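Local atomic coordinates of tail spike protein (Acinetobacter phage vB_AbaP_AS12, PDB entry 6EU4), a protein that forms the tailspike of an Acinetobacter baumannii phage and probably recognises and degrades the capsular polysaccharide of the host cell. Residues Phe171-Ala179 with Leu193-Asp201. Residues are numbered along the deposited sequence; the frame is centred on the assembly and turned at random.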
ATOM      1  N   PHE A 171     -31.178   0.168 -20.978  1.00 18.43           N
ATOM      2  CA  PHE A 171     -30.976   0.939 -19.764  1.00 16.77           C
ATOM      3  C   PHE A 171     -32.281   1.157 -18.995  1.00 15.88           C
ATOM      4  O   PHE A 171     -32.301   1.941 -18.030  1.00 17.29           O
ATOM      5  CB  PHE A 171     -30.318   2.268 -20.107  1.00 17.83           C
ATOM      6  CG  PHE A 171     -28.989   2.118 -20.811  1.00 16.72           C
ATOM      7  CD1 PHE A 171     -28.940   1.946 -22.185  1.00 19.32           C
ATOM      8  CD2 PHE A 171     -27.800   2.167 -20.108  1.00 18.33           C
ATOM      9  CE1 PHE A 171     -27.731   1.803 -22.833  1.00 19.83           C
ATOM     10  CE2 PHE A 171     -26.591   2.028 -20.762  1.00 18.07           C
ATOM     11  CZ  PHE A 171     -26.564   1.845 -22.116  1.00 17.88           C
ATOM     12  N   ASP A 172     -33.346   0.450 -19.369  1.00 16.46           N
ATOM     13  CA  ASP A 172     -34.675   0.678 -18.798  1.00 17.12           C
ATOM     14  C   ASP A 172     -34.864  -0.178 -17.540  1.00 19.48           C
ATOM     15  O   ASP A 172     -35.707  -1.080 -17.471  1.00 20.29           O
ATOM     16  CB  ASP A 172     -35.753   0.380 -19.835  1.00 20.68           C
ATOM     17  CG  ASP A 172     -35.693   1.322 -21.058  1.00 22.17           C
ATOM     18  OD1 ASP A 172     -34.930   2.315 -21.041  1.00 21.21           O
ATOM     19  OD2 ASP A 172     -36.434   1.072 -22.040  1.00 21.41           O
ATOM     20  N   VAL A 173     -34.045   0.127 -16.542  1.00 18.62           N
ATOM     21  CA  VAL A 173     -34.062  -0.544 -15.250  1.00 18.88           C
ATOM     22  C   VAL A 173     -34.607   0.409 -14.197  1.00 18.44           C
ATOM     23  O   VAL A 173     -34.657   1.629 -14.383  1.00 19.34           O
ATOM     24  CB  VAL A 173     -32.657  -1.039 -14.836  1.00 21.62           C
ATOM     25  CG1 VAL A 173     -32.079  -1.954 -15.893  1.00 24.92           C
ATOM     26  CG2 VAL A 173     -31.719   0.109 -14.608  1.00 22.76           C
ATOM     27  N   ASP A 174     -35.014  -0.167 -13.065  1.00 17.84           N
ATOM     28  CA  ASP A 174     -35.451   0.625 -11.915  1.00 18.17           C
ATOM     29  C   ASP A 174     -34.207   1.092 -11.164  1.00 16.67           C
ATOM     30  O   ASP A 174     -33.610   0.330 -10.401  1.00 16.46           O
ATOM     31  CB  ASP A 174     -36.361  -0.185 -11.001  1.00 20.10           C
ATOM     32  CG  ASP A 174     -36.820   0.618  -9.787  1.00 19.82           C
ATOM     33  OD1 ASP A 174     -36.667   1.859  -9.808  1.00 18.72           O
ATOM     34  OD2 ASP A 174     -37.332   0.012  -8.826  1.00 19.82           O
ATOM     35  N   ALA A 175     -33.820   2.343 -11.406  1.00 14.92           N
ATOM     36  CA  ALA A 175     -32.651   2.972 -10.818  1.00 14.16           C
ATOM     37  C   ALA A 175     -32.976   4.434 -10.554  1.00 16.52           C
ATOM     38  O   ALA A 175     -33.967   4.961 -11.066  1.00 18.55           O
ATOM     39  CB  ALA A 175     -31.436   2.868 -11.737  1.00 16.26           C
ATOM     40  N   ILE A 176     -32.163   5.084  -9.725  1.00 13.81           N
ATOM     41  CA  ILE A 176     -32.343   6.513  -9.464  1.00 14.24           C
ATOM     42  C   ILE A 176     -31.619   7.343 -10.501  1.00 16.06           C
ATOM     43  O   ILE A 176     -32.185   8.282 -11.075  1.00 14.93           O
ATOM     44  CB  ILE A 176     -31.876   6.879  -8.037  1.00 15.46           C
ATOM     45  CG1 ILE A 176     -32.578   5.988  -7.014  1.00 15.57           C
ATOM     46  CG2 ILE A 176     -32.159   8.345  -7.757  1.00 17.10           C
ATOM     47  CD1 ILE A 176     -32.045   6.154  -5.605  1.00 17.36           C
HETATM   48  N   MSE A 177     -30.366   6.990 -10.747  1.00 15.37           N
HETATM   49  CA  MSE A 177     -29.534   7.651 -11.741  1.00 13.39           C
HETATM   50  C   MSE A 177     -28.872   6.589 -12.630  1.00 14.30           C
HETATM   51  O   MSE A 177     -28.514   5.505 -12.156  1.00 14.59           O
HETATM   52  CB  MSE A 177     -28.482   8.543 -11.040  1.00 14.87           C
HETATM   53  CG  MSE A 177     -27.849   9.561 -11.895  1.00 22.32           C
HETATM   54 SE   MSE A 177     -26.774  10.754 -10.730  1.00 24.83          SE
HETATM   55  CE  MSE A 177     -26.833  12.245 -11.902  1.00 30.29           C
ATOM     56  N   VAL A 178     -28.745   6.890 -13.923  1.00 14.57           N
ATOM     57  CA  VAL A 178     -28.231   5.952 -14.916  1.00 14.92           C
ATOM     58  C   VAL A 178     -27.171   6.655 -15.752  1.00 15.43           C
ATOM     59  O   VAL A 178     -27.410   7.758 -16.255  1.00 16.70           O
ATOM     60  CB  VAL A 178     -29.354   5.432 -15.838  1.00 15.54           C
ATOM     61  CG1 VAL A 178     -28.817   4.413 -16.855  1.00 16.16           C
ATOM     62  CG2 VAL A 178     -30.491   4.837 -15.007  1.00 14.61           C
ATOM     63  N   ALA A 179     -26.015   6.013 -15.916  1.00 12.98           N
ATOM     64  CA  ALA A 179     -24.969   6.490 -16.815  1.00 13.33           C
ATOM     65  C   ALA A 179     -25.154   5.819 -18.172  1.00 15.51           C
ATOM     66  O   ALA A 179     -25.214   4.590 -18.249  1.00 15.00           O
ATOM     67  CB  ALA A 179     -23.580   6.161 -16.262  1.00 13.79           C
ATOM     68  N   LEU A 193     -18.721  13.826 -10.574  1.00 13.24           N
ATOM     69  CA  LEU A 193     -19.899  13.964  -9.733  1.00 12.84           C
ATOM     70  C   LEU A 193     -19.477  14.095  -8.280  1.00 13.29           C
ATOM     71  O   LEU A 193     -18.603  13.351  -7.825  1.00 14.38           O
ATOM     72  CB  LEU A 193     -20.810  12.747  -9.869  1.00 15.15           C
ATOM     73  CG  LEU A 193     -21.789  12.690 -11.025  1.00 20.63           C
ATOM     74  CD1 LEU A 193     -21.130  13.031 -12.328  1.00 21.17           C
ATOM     75  CD2 LEU A 193     -22.492  11.343 -11.076  1.00 20.01           C
ATOM     76  N   SER A 194     -20.095  15.024  -7.541  1.00 14.76           N
ATOM     77  CA  SER A 194     -19.715  15.137  -6.138  1.00 12.17           C
ATOM     78  C   SER A 194     -20.804  15.755  -5.277  1.00 13.52           C
ATOM     79  O   SER A 194     -21.474  16.705  -5.694  1.00 14.45           O
ATOM     80  CB  SER A 194     -18.441  15.965  -5.961  1.00 17.79           C
ATOM     81  OG  SER A 194     -18.601  17.267  -6.452  1.00 23.22           O
ATOM     82  N   GLY A 195     -20.929  15.235  -4.057  1.00 13.74           N
ATOM     83  CA  GLY A 195     -21.587  15.979  -2.993  1.00 14.85           C
ATOM     84  C   GLY A 195     -23.091  15.883  -2.949  1.00 14.92           C
ATOM     85  O   GLY A 195     -23.771  16.902  -2.719  1.00 14.84           O
ATOM     86  N   PHE A 196     -23.650  14.690  -3.157  1.00 14.48           N
ATOM     87  CA  PHE A 196     -25.103  14.560  -3.117  1.00 14.95           C
ATOM     88  C   PHE A 196     -25.495  13.118  -2.835  1.00 14.22           C
ATOM     89  O   PHE A 196     -24.657  12.212  -2.809  1.00 15.16           O
ATOM     90  CB  PHE A 196     -25.753  15.057  -4.414  1.00 16.03           C
ATOM     91  CG  PHE A 196     -25.303  14.341  -5.656  1.00 16.67           C
ATOM     92  CD1 PHE A 196     -25.934  13.188  -6.065  1.00 18.26           C
ATOM     93  CD2 PHE A 196     -24.271  14.854  -6.438  1.00 15.83           C
ATOM     94  CE1 PHE A 196     -25.540  12.542  -7.224  1.00 21.47           C
ATOM     95  CE2 PHE A 196     -23.871  14.217  -7.590  1.00 17.37           C
ATOM     96  CZ  PHE A 196     -24.513  13.057  -7.988  1.00 19.20           C
ATOM     97  N   THR A 197     -26.792  12.920  -2.595  1.00 14.54           N
ATOM     98  CA  THR A 197     -27.330  11.615  -2.268  1.00 14.19           C
ATOM     99  C   THR A 197     -28.340  11.170  -3.323  1.00 16.17           C
ATOM    100  O   THR A 197     -28.967  11.991  -4.000  1.00 16.35           O
ATOM    101  CB  THR A 197     -27.977  11.636  -0.872  1.00 18.22           C
ATOM    102  OG1 THR A 197     -28.446  10.330  -0.531  1.00 20.78           O
ATOM    103  CG2 THR A 197     -29.175  12.616  -0.837  1.00 22.25           C
ATOM    104  N   LEU A 198     -28.459   9.852  -3.466  1.00 14.76           N
ATOM    105  CA  LEU A 198     -29.439   9.195  -4.330  1.00 16.99           C
ATOM    106  C   LEU A 198     -30.199   8.228  -3.438  1.00 14.09           C
ATOM    107  O   LEU A 198     -29.601   7.280  -2.915  1.00 15.66           O
ATOM    108  CB  LEU A 198     -28.759   8.419  -5.466  1.00 17.68           C
ATOM    109  CG  LEU A 198     -27.844   9.204  -6.397  1.00 17.86           C
ATOM    110  CD1 LEU A 198     -27.069   8.259  -7.308  1.00 18.18           C
ATOM    111  CD2 LEU A 198     -28.670  10.164  -7.207  1.00 18.97           C
ATOM    112  N   GLN A 199     -31.491   8.458  -3.239  1.00 15.22           N
ATOM    113  CA  GLN A 199     -32.266   7.597  -2.354  1.00 15.32           C
ATOM    114  C   GLN A 199     -33.636   7.307  -2.939  1.00 15.07           C
ATOM    115  O   GLN A 199     -34.232   8.152  -3.608  1.00 15.64           O
ATOM    116  CB  GLN A 199     -32.456   8.244  -0.966  1.00 18.36           C
ATOM    117  CG  GLN A 199     -31.152   8.614  -0.293  1.00 21.99           C
ATOM    118  CD  GLN A 199     -31.348   9.133   1.117  1.00 27.86           C
ATOM    119  OE1 GLN A 199     -32.378   8.867   1.759  1.00 31.15           O
ATOM    120  NE2 GLN A 199     -30.368   9.888   1.608  1.00 25.67           N
ATOM    121  N   TYR A 200     -34.157   6.118  -2.629  1.00 16.33           N
ATOM    122  CA  TYR A 200     -35.585   5.878  -2.795  1.00 16.17           C
ATOM    123  C   TYR A 200     -36.345   6.413  -1.589  1.00 18.14           C
ATOM    124  O   TYR A 200     -35.816   6.471  -0.480  1.00 17.97           O
ATOM    125  CB  TYR A 200     -35.894   4.391  -2.951  1.00 16.57           C
ATOM    126  CG  TYR A 200     -35.535   3.870  -4.312  1.00 15.83           C
ATOM    127  CD1 TYR A 200     -34.253   3.440  -4.583  1.00 16.41           C
ATOM    128  CD2 TYR A 200     -36.471   3.841  -5.333  1.00 16.86           C
ATOM    129  CE1 TYR A 200     -33.902   2.978  -5.853  1.00 17.20           C
ATOM    130  CE2 TYR A 200     -36.139   3.377  -6.598  1.00 16.16           C
ATOM    131  CZ  TYR A 200     -34.845   2.953  -6.847  1.00 18.26           C
ATOM    132  OH  TYR A 200     -34.514   2.504  -8.107  1.00 19.69           O
ATOM    133  N   ASP A 201     -37.583   6.836  -1.836  1.00 17.06           N
ATOM    134  CA  ASP A 201     -38.569   7.051  -0.780  1.00 20.68           C
ATOM    135  C   ASP A 201     -38.641   5.809   0.103  1.00 20.80           C
ATOM    136  O   ASP A 201     -38.954   4.719  -0.373  1.00 20.36           O
ATOM    137  CB  ASP A 201     -39.916   7.353  -1.442  1.00 22.42           C
ATOM    138  CG  ASP A 201     -41.041   7.667  -0.448  1.00 27.14           C
ATOM    139  OD1 ASP A 201     -40.886   7.463   0.777  1.00 26.34           O
ATOM    140  OD2 ASP A 201     -42.097   8.139  -0.936  1.00 30.53           O
TER
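Ile-176 lies over one face of the Tyr-200 ring, and the carboxylate of Asp-174 reaches that ring at its edge, in its plane. The setting is a parallel beta-helix, as the parallel pairing of both segments' strands with those of neighbouring turns indicates; it is probably right-handed, as in many phage tailspikes. The face contact is a CH-pi interaction: CG1 of Ile-176 sits 3.9 Å from the ring centroid of Tyr-200, 29° off the normal. At the edge, OH of Tyr-200 donates a hydrogen bond of 2.8 Å to OD1 of Asp-174, approaching from well above the carboxylate plane, 67° out of it. With CG anti to the backbone N (chi1 179°), Asp-174 carries its carboxylate to the hydroxyl.

Ile-176, Met-177, Leu-193, Phe-196 and Leu-198, all buried, meet in the interior of the helix. Ile-176 and Leu-198 lie alongside one another, pointing opposite ways, with CG2 of Ile-176 4.0 Å from CD2 of Leu-198. The extended selenomethionine Met-177 runs roughly perpendicular to both Leu-198 and Phe-196. Its SE lies 4.1 Å from CE1 of Phe-196, a Met-aromatic contact made obliquely, and 4.3 Å from CD2 of Leu-193. Ile-139 of strand 138-141 touches Met-177, Leu-193 and Phe-196, extending this apolar layer to a neighbouring strand.

Asp-174 has further partners: OD1 is shared between the tyrosine hydroxyl and a salt bridge to Lys-151, while ND2 of Asn-154 hydrogen-bonds to OD2, and together they fix the carboxylate. CD1 of Ile-176 touches the Tyr-200 ring, 3.6 Å from its CD1, and also reaches the backbone of strand 196-200, 3.3 Å from C of Gln-199.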